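Uncharacterized protein Atu1656 (Agrobacterium tumefaciens, PDB 2OJH) is of unknown function but belongs to the TolB family and folds as a six-bladed beta-propeller, a scaffold often used for binding partners. Local coordinates at residues A[20-25]-A[287-292]; A[43-48]-A[269-274]. All blocks are in the same frame, centred on the assembly; numbering follows the deposited sequence.

Contact 1 of 2, residues A[20-25]-A[287-292]; sequences MRSSIE and AYVRYF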
HETATM    1  N   MSE A  20      12.680  18.992   9.474  1.00 39.36           N
HETATM    2  CA  MSE A  20      11.798  18.163   8.651  1.00 37.32           C
HETATM    3  C   MSE A  20      11.882  16.698   9.060  1.00 36.01           C
HETATM    4  O   MSE A  20      12.956  16.192   9.383  1.00 35.59           O
HETATM    5  CB  MSE A  20      12.071  18.339   7.157  1.00 37.05           C
HETATM    6  CG  MSE A  20      11.892  19.764   6.668  1.00 37.97           C
HETATM    7 SE   MSE A  20      10.133  20.542   7.043  0.80 43.47          SE
HETATM    8  CE  MSE A  20      10.481  21.540   8.694  1.00 38.43           C
ATOM      9  N   ARG A  21      10.731  16.044   9.062  1.00 34.70           N
ATOM     10  CA  ARG A  21      10.653  14.614   9.352  1.00 34.35           C
ATOM     11  C   ARG A  21      10.212  13.788   8.158  1.00 33.95           C
ATOM     12  O   ARG A  21      10.720  12.690   7.955  1.00 33.78           O
ATOM     13  CB  ARG A  21       9.686  14.350  10.519  1.00 33.96           C
ATOM     14  CG  ARG A  21       9.503  12.880  10.858  1.00 33.47           C
ATOM     15  CD  ARG A  21      10.738  12.280  11.512  1.00 36.57           C
ATOM     16  NE  ARG A  21      10.398  11.013  12.160  1.00 37.89           N
ATOM     17  CZ  ARG A  21      10.928   9.833  11.850  1.00 38.64           C
ATOM     18  NH1 ARG A  21      11.861   9.747  10.905  1.00 36.19           N
ATOM     19  NH2 ARG A  21      10.522   8.738  12.504  1.00 38.77           N
ATOM     20  N   SER A  22       9.232  14.295   7.404  1.00 34.00           N
ATOM     21  CA  SER A  22       8.716  13.604   6.239  1.00 33.31           C
ATOM     22  C   SER A  22       8.837  14.510   5.025  1.00 33.62           C
ATOM     23  O   SER A  22       8.622  15.718   5.132  1.00 33.59           O
ATOM     24  CB  SER A  22       7.229  13.231   6.397  1.00 33.65           C
ATOM     25  OG  SER A  22       6.945  12.666   7.665  1.00 34.42           O
ATOM     26  N   SER A  23       9.177  13.888   3.890  1.00 33.00           N
ATOM     27  CA  SER A  23       9.220  14.518   2.574  1.00 33.06           C
ATOM     28  C   SER A  23       8.352  13.681   1.646  1.00 33.81           C
ATOM     29  O   SER A  23       8.697  12.551   1.297  1.00 33.06           O
ATOM     30  CB  SER A  23      10.660  14.575   2.049  1.00 32.51           C
ATOM     31  OG  SER A  23      10.741  15.304   0.831  1.00 32.86           O
ATOM     32  N   ILE A  24       7.190  14.226   1.302  1.00 34.78           N
ATOM     33  CA  ILE A  24       6.269  13.582   0.379  1.00 35.17           C
ATOM     34  C   ILE A  24       6.780  13.899  -1.045  1.00 35.81           C
ATOM     35  O   ILE A  24       6.920  15.070  -1.429  1.00 34.95           O
ATOM     36  CB  ILE A  24       4.786  14.053   0.598  1.00 35.95           C
ATOM     37  CG1 ILE A  24       4.264  13.683   2.009  1.00 36.11           C
ATOM     38  CG2 ILE A  24       3.872  13.343  -0.389  1.00 34.89           C
ATOM     39  CD1 ILE A  24       4.840  14.426   3.150  1.00 40.21           C
ATOM     40  N   GLU A  25       7.095  12.847  -1.790  1.00 35.13           N
ATOM     41  CA  GLU A  25       7.803  12.978  -3.064  1.00 35.31           C
ATOM     42  C   GLU A  25       7.172  12.148  -4.179  1.00 35.58           C
ATOM     43  O   GLU A  25       6.440  11.208  -3.912  1.00 34.97           O
ATOM     44  CB  GLU A  25       9.259  12.581  -2.852  1.00 35.71           C
ATOM     45  CG  GLU A  25      10.001  13.531  -1.893  1.00 34.61           C
ATOM     46  CD  GLU A  25      11.457  13.163  -1.641  1.00 35.97           C
ATOM     47  OE1 GLU A  25      11.982  12.245  -2.295  1.00 35.74           O
ATOM     48  OE2 GLU A  25      12.087  13.817  -0.770  1.00 33.70           O
ATOM     49  N   ALA A 287       4.013   8.006  -5.918  1.00 33.58           N
ATOM     50  CA  ALA A 287       4.241   8.801  -4.722  1.00 34.22           C
ATOM     51  C   ALA A 287       4.868   7.919  -3.625  1.00 34.75           C
ATOM     52  O   ALA A 287       4.636   6.705  -3.589  1.00 34.53           O
ATOM     53  CB  ALA A 287       2.892   9.436  -4.225  1.00 33.82           C
ATOM     54  N   TYR A 288       5.685   8.539  -2.774  1.00 34.98           N
ATOM     55  CA  TYR A 288       6.382   7.854  -1.676  1.00 34.51           C
ATOM     56  C   TYR A 288       6.796   8.888  -0.611  1.00 34.91           C
ATOM     57  O   TYR A 288       6.756  10.105  -0.866  1.00 34.34           O
ATOM     58  CB  TYR A 288       7.595   7.058  -2.205  1.00 35.65           C
ATOM     59  CG  TYR A 288       8.685   7.942  -2.766  1.00 36.94           C
ATOM     60  CD1 TYR A 288       8.590   8.465  -4.063  1.00 36.34           C
ATOM     61  CD2 TYR A 288       9.809   8.281  -1.985  1.00 34.97           C
ATOM     62  CE1 TYR A 288       9.585   9.324  -4.568  1.00 36.44           C
ATOM     63  CE2 TYR A 288      10.796   9.132  -2.476  1.00 34.25           C
ATOM     64  CZ  TYR A 288      10.683   9.626  -3.775  1.00 35.40           C
ATOM     65  OH  TYR A 288      11.628  10.476  -4.254  1.00 35.33           O
ATOM     66  N   VAL A 289       7.166   8.425   0.586  1.00 33.85           N
ATOM     67  CA  VAL A 289       7.661   9.324   1.628  1.00 33.90           C
ATOM     68  C   VAL A 289       9.077   8.943   1.960  1.00 34.14           C
ATOM     69  O   VAL A 289       9.347   7.787   2.250  1.00 33.26           O
ATOM     70  CB  VAL A 289       6.821   9.290   2.932  1.00 33.62           C
ATOM     71  CG1 VAL A 289       7.193  10.477   3.870  1.00 33.89           C
ATOM     72  CG2 VAL A 289       5.302   9.323   2.612  1.00 32.56           C
ATOM     73  N   ARG A 290       9.961   9.933   1.913  1.00 33.90           N
ATOM     74  CA  ARG A 290      11.335   9.807   2.356  1.00 34.35           C
ATOM     75  C   ARG A 290      11.343  10.422   3.760  1.00 34.37           C
ATOM     76  O   ARG A 290      10.664  11.418   4.013  1.00 33.71           O
ATOM     77  CB  ARG A 290      12.242  10.598   1.384  1.00 33.96           C
ATOM     78  CG  ARG A 290      13.698  10.811   1.802  1.00 35.97           C
ATOM     79  CD  ARG A 290      14.395  11.857   0.868  1.00 36.15           C
ATOM     80  NE  ARG A 290      14.211  11.482  -0.530  1.00 39.78           N
ATOM     81  CZ  ARG A 290      15.004  10.652  -1.196  1.00 44.10           C
ATOM     82  NH1 ARG A 290      16.078  10.125  -0.608  1.00 41.62           N
ATOM     83  NH2 ARG A 290      14.736  10.355  -2.465  1.00 44.99           N
ATOM     84  N   TYR A 291      12.110   9.833   4.668  1.00 33.75           N
ATOM     85  CA  TYR A 291      12.169  10.355   6.023  1.00 33.81           C
ATOM     86  C   TYR A 291      13.540  10.907   6.335  1.00 33.72           C
ATOM     87  O   TYR A 291      14.490  10.682   5.593  1.00 34.52           O
ATOM     88  CB  TYR A 291      11.745   9.292   7.048  1.00 32.98           C
ATOM     89  CG  TYR A 291      10.326   8.858   6.841  1.00 33.37           C
ATOM     90  CD1 TYR A 291       9.275   9.623   7.343  1.00 33.67           C
ATOM     91  CD2 TYR A 291      10.035   7.728   6.086  1.00 33.92           C
ATOM     92  CE1 TYR A 291       7.959   9.260   7.128  1.00 33.26           C
ATOM     93  CE2 TYR A 291       8.716   7.341   5.853  1.00 33.32           C
ATOM     94  CZ  TYR A 291       7.694   8.115   6.386  1.00 34.53           C
ATOM     95  OH  TYR A 291       6.398   7.776   6.183  1.00 35.01           O
ATOM     96  N   PHE A 292      13.624  11.657   7.425  1.00 34.18           N
ATOM     97  CA  PHE A 292      14.908  12.170   7.921  1.00 35.00           C
ATOM     98  C   PHE A 292      15.052  11.685   9.359  1.00 36.30           C
ATOM     99  O   PHE A 292      14.059  11.645  10.092  1.00 36.39           O
ATOM    100  CB  PHE A 292      14.914  13.700   7.856  1.00 35.11           C
ATOM    101  CG  PHE A 292      14.557  14.240   6.502  1.00 35.95           C
ATOM    102  CD1 PHE A 292      15.489  14.219   5.459  1.00 37.00           C
ATOM    103  CD2 PHE A 292      13.292  14.746   6.253  1.00 35.25           C
ATOM    104  CE1 PHE A 292      15.152  14.690   4.181  1.00 37.48           C
ATOM    105  CE2 PHE A 292      12.955  15.235   4.980  1.00 35.18           C
ATOM    106  CZ  PHE A 292      13.884  15.196   3.949  1.00 36.24           C
TER
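E25 and R290, diagonal to each other on one face of an antiparallel strand pair, are joined by a salt bridge in which R290 NE donates a hydrogen bond to E25 OE1 at 2.9 Å. The bond is nearly straight (165°) and lies in the guanidinium plane, on the syn side of the carboxylate but somewhat out of its plane. Weaker bonds run from R290 NH2 to E25 OE1 and from R290 NE to E25 OE2, and the two flat groups are nearly coplanar (28° apart). OE2 also receives S23 OG at 2.6 Å on its anti lone pair, while Q39 NE2 serves the serine oxygen. Y288 OH makes at most a weak bond to E25 OE1, since its proton has another acceptor within reach. With E25 CD anti to CA (chi2 179°), the chain is extended beyond CG and CD reaches toward R290 NE; the methylene CB stays over the Y288 ring face, 3.8 Å from its centre, a CH-pi contact.

Backbone polar atoms are paired at S23 with R290 and at E25 with Y288, both hydrogen-bonded pairs; S23 N to R290 O is 2.9 Å. Here the first strand, 22-28, joins the last, 285-291, in one blade, the "velcro" closure of a beta-propeller.

S22, I24, V289 and Y291 lie on the other sheet face. V289 CG1 packs 3.7 Å from S22 CB and sits over the rim of the Y291 ring, aliphatic branches suiting this buried layer. Small enough to fit beside the ring, S22 turns its OG to E42 O and F44 N, whereas Y291 OH reaches F44 O. R21 and S22 both face T40, a classic beta bulge. F292 N donates to R21 O at 3.1 Å; in return, R21 NH1 bonds F292 O at 3.0 Å, and NH2 forms a salt bridge with D246. Beyond the strand end, F292 CE2 rests 3.9 Å from M20 CB.

Contact 2 of 2, residues A[43-48]-A[269-274]; sequences LFEAPN and GGQGTM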
ATOM      1  N   LEU A  43       4.914  13.303  11.074  1.00 36.81           N
ATOM      2  CA  LEU A  43       5.107  11.986  10.470  1.00 37.68           C
ATOM      3  C   LEU A  43       3.914  11.679   9.566  1.00 37.30           C
ATOM      4  O   LEU A  43       2.791  11.460  10.052  1.00 37.72           O
ATOM      5  CB  LEU A  43       5.251  10.929  11.575  1.00 37.98           C
ATOM      6  CG  LEU A  43       5.783   9.551  11.184  1.00 39.91           C
ATOM      7  CD1 LEU A  43       7.248   9.648  10.808  1.00 40.18           C
ATOM      8  CD2 LEU A  43       5.606   8.618  12.371  1.00 42.48           C
ATOM      9  N   PHE A  44       4.145  11.725   8.254  1.00 36.46           N
ATOM     10  CA  PHE A  44       3.099  11.466   7.277  1.00 36.00           C
ATOM     11  C   PHE A  44       3.503  10.208   6.548  1.00 36.26           C
ATOM     12  O   PHE A  44       4.703   9.971   6.341  1.00 36.98           O
ATOM     13  CB  PHE A  44       2.955  12.623   6.288  1.00 34.96           C
ATOM     14  CG  PHE A  44       1.966  13.648   6.717  1.00 35.37           C
ATOM     15  CD1 PHE A  44       2.214  14.458   7.827  1.00 33.66           C
ATOM     16  CD2 PHE A  44       0.756  13.770   6.042  1.00 35.20           C
ATOM     17  CE1 PHE A  44       1.292  15.410   8.237  1.00 35.02           C
ATOM     18  CE2 PHE A  44      -0.182  14.722   6.457  1.00 34.75           C
ATOM     19  CZ  PHE A  44       0.087  15.531   7.552  1.00 35.01           C
ATOM     20  N   GLU A  45       2.512   9.402   6.160  1.00 36.50           N
ATOM     21  CA  GLU A  45       2.793   8.042   5.698  1.00 37.23           C
ATOM     22  C   GLU A  45       1.983   7.596   4.504  1.00 36.79           C
ATOM     23  O   GLU A  45       0.845   8.011   4.335  1.00 35.69           O
ATOM     24  CB  GLU A  45       2.579   7.050   6.870  1.00 36.85           C
ATOM     25  CG  GLU A  45       3.510   7.366   8.066  1.00 38.66           C
ATOM     26  CD  GLU A  45       3.468   6.353   9.171  1.00 40.88           C
ATOM     27  OE1 GLU A  45       4.157   5.319   9.041  1.00 44.19           O
ATOM     28  OE2 GLU A  45       2.796   6.614  10.207  1.00 44.64           O
ATOM     29  N   ALA A  46       2.577   6.725   3.688  1.00 36.89           N
ATOM     30  CA  ALA A  46       1.776   5.827   2.809  1.00 38.11           C
ATOM     31  C   ALA A  46       0.804   6.495   1.825  1.00 38.42           C
ATOM     32  O   ALA A  46      -0.440   6.334   1.903  1.00 37.67           O
ATOM     33  CB  ALA A  46       1.053   4.737   3.675  1.00 38.95           C
ATOM     34  N   PRO A  47       1.360   7.256   0.865  1.00 37.33           N
ATOM     35  CA  PRO A  47       0.481   7.980  -0.062  1.00 36.75           C
ATOM     36  C   PRO A  47      -0.244   7.060  -1.074  1.00 36.83           C
ATOM     37  O   PRO A  47       0.367   6.120  -1.619  1.00 35.78           O
ATOM     38  CB  PRO A  47       1.460   8.924  -0.784  1.00 36.49           C
ATOM     39  CG  PRO A  47       2.778   8.195  -0.755  1.00 38.02           C
ATOM     40  CD  PRO A  47       2.792   7.496   0.592  1.00 37.04           C
ATOM     41  N   ASN A  48      -1.537   7.333  -1.280  1.00 36.05           N
ATOM     42  CA  ASN A  48      -2.276   6.926  -2.487  1.00 36.72           C
ATOM     43  C   ASN A  48      -2.341   8.120  -3.439  1.00 36.64           C
ATOM     44  O   ASN A  48      -2.199   9.272  -3.022  1.00 37.05           O
ATOM     45  CB  ASN A  48      -3.767   6.630  -2.180  1.00 35.14           C
ATOM     46  CG  ASN A  48      -3.980   5.585  -1.112  1.00 36.64           C
ATOM     47  OD1 ASN A  48      -4.685   5.838  -0.143  1.00 33.91           O
ATOM     48  ND2 ASN A  48      -3.380   4.406  -1.270  1.00 34.39           N
ATOM     49  N   GLY A 269      13.997   5.296   5.295  1.00 36.24           N
ATOM     50  CA  GLY A 269      12.578   5.033   5.521  1.00 36.03           C
ATOM     51  C   GLY A 269      12.296   3.546   5.682  1.00 36.37           C
ATOM     52  O   GLY A 269      12.986   2.851   6.436  1.00 36.73           O
ATOM     53  N   GLY A 270      11.307   3.061   4.947  1.00 35.39           N
ATOM     54  CA  GLY A 270      10.801   1.703   5.119  1.00 35.00           C
ATOM     55  C   GLY A 270       9.336   1.826   5.456  1.00 35.80           C
ATOM     56  O   GLY A 270       8.525   2.123   4.575  1.00 36.11           O
ATOM     57  N   GLN A 271       8.990   1.609   6.719  1.00 35.31           N
ATOM     58  CA  GLN A 271       7.574   1.736   7.096  1.00 36.16           C
ATOM     59  C   GLN A 271       7.120   3.171   6.784  1.00 35.40           C
ATOM     60  O   GLN A 271       7.807   4.128   7.160  1.00 35.39           O
ATOM     61  CB  GLN A 271       7.403   1.405   8.582  1.00 36.18           C
ATOM     62  CG  GLN A 271       5.981   1.706   9.136  1.00 35.87           C
ATOM     63  CD  GLN A 271       4.951   0.718   8.622  1.00 38.56           C
ATOM     64  OE1 GLN A 271       5.231  -0.064   7.716  1.00 42.36           O
ATOM     65  NE2 GLN A 271       3.770   0.713   9.225  1.00 39.01           N
ATOM     66  N   GLY A 272       5.964   3.310   6.139  1.00 35.93           N
ATOM     67  CA  GLY A 272       5.418   4.623   5.761  1.00 34.98           C
ATOM     68  C   GLY A 272       5.789   5.075   4.344  1.00 35.54           C
ATOM     69  O   GLY A 272       5.050   5.856   3.710  1.00 35.03           O
ATOM     70  N   THR A 273       6.932   4.607   3.846  1.00 34.42           N
ATOM     71  CA  THR A 273       7.428   5.021   2.532  1.00 34.63           C
ATOM     72  C   THR A 273       6.362   4.772   1.445  1.00 36.14           C
ATOM     73  O   THR A 273       6.046   5.672   0.652  1.00 35.52           O
ATOM     74  CB  THR A 273       8.798   4.332   2.213  1.00 35.38           C
ATOM     75  OG1 THR A 273       9.772   4.855   3.111  1.00 33.04           O
ATOM     76  CG2 THR A 273       9.272   4.602   0.793  1.00 34.61           C
HETATM   77  N   MSE A 274       5.796   3.561   1.401  1.00 35.79           N
HETATM   78  CA  MSE A 274       4.799   3.240   0.371  1.00 37.66           C
HETATM   79  C   MSE A 274       3.908   2.056   0.768  1.00 37.24           C
HETATM   80  O   MSE A 274       3.745   1.115  -0.021  1.00 36.40           O
HETATM   81  CB  MSE A 274       5.454   2.980  -1.016  1.00 37.04           C
HETATM   82  CG  MSE A 274       6.375   1.812  -1.051  1.00 39.17           C
HETATM   83 SE   MSE A 274       7.120   1.498  -2.847  0.80 45.35          SE
HETATM   84  CE  MSE A 274       7.974   3.276  -3.083  1.00 38.54           C
TER
HETATM   85  O   HOH W   1       2.737   3.226  10.992  1.00 55.80           O
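E45, A46 and P47 meet a tight turn centred on Q271 and G272. The turn starts at G270, whose backbone angles suit a residue without CB. Its N donates to T273 OG1 at 3.0 Å and its O accepts T273 N, so the threonine hydroxyl and amide together close the bend. Q271 follows with CG anti to its backbone N (chi1 172°), which sets CG 4.0 Å from E45 OE1; NE2 donates to a water 3.2 Å away that lies between it and E45 OE1. The stronger partners of these polar ends are R245, in a salt bridge with E45, and N275, bonded to Q271 OE1. G272 comes next, with a positive phi of 93°. Its CA packs 3.6 Å from E45 OE1, where a CB would clash. G272 O accepts A46 N at 2.6 Å, a short bond on an in-plane lone pair. T273 then brings its O to 3.7 Å from P47 CD; the proline has no amide proton to offer there. The angles of Q271 and G272 define a type II beta-turn, set in a propeller's blade-to-blade connection beside the inner strand of a neighbouring blade.

In the fold
From the N terminus, the chain forms strand 22-28, the first half of contact 1, then strand 33-40, and enters the next blade at 45-49, the first half of contact 2. It runs round the remaining blades to strand 262-267, and the following loop at 269-274 returns to 43-48, closing contact 2. Only then does strand 285-291 pair with the first strand, so the loop of contact 2 nests inside that of contact 1. The two centres lie about 7 Å apart. V289 N to T273 O (3.0 Å), a probable hydrogen bond, connects them directly. Together they join the shared N- and C-terminal blade to the blade after it and to the connection from the blade before.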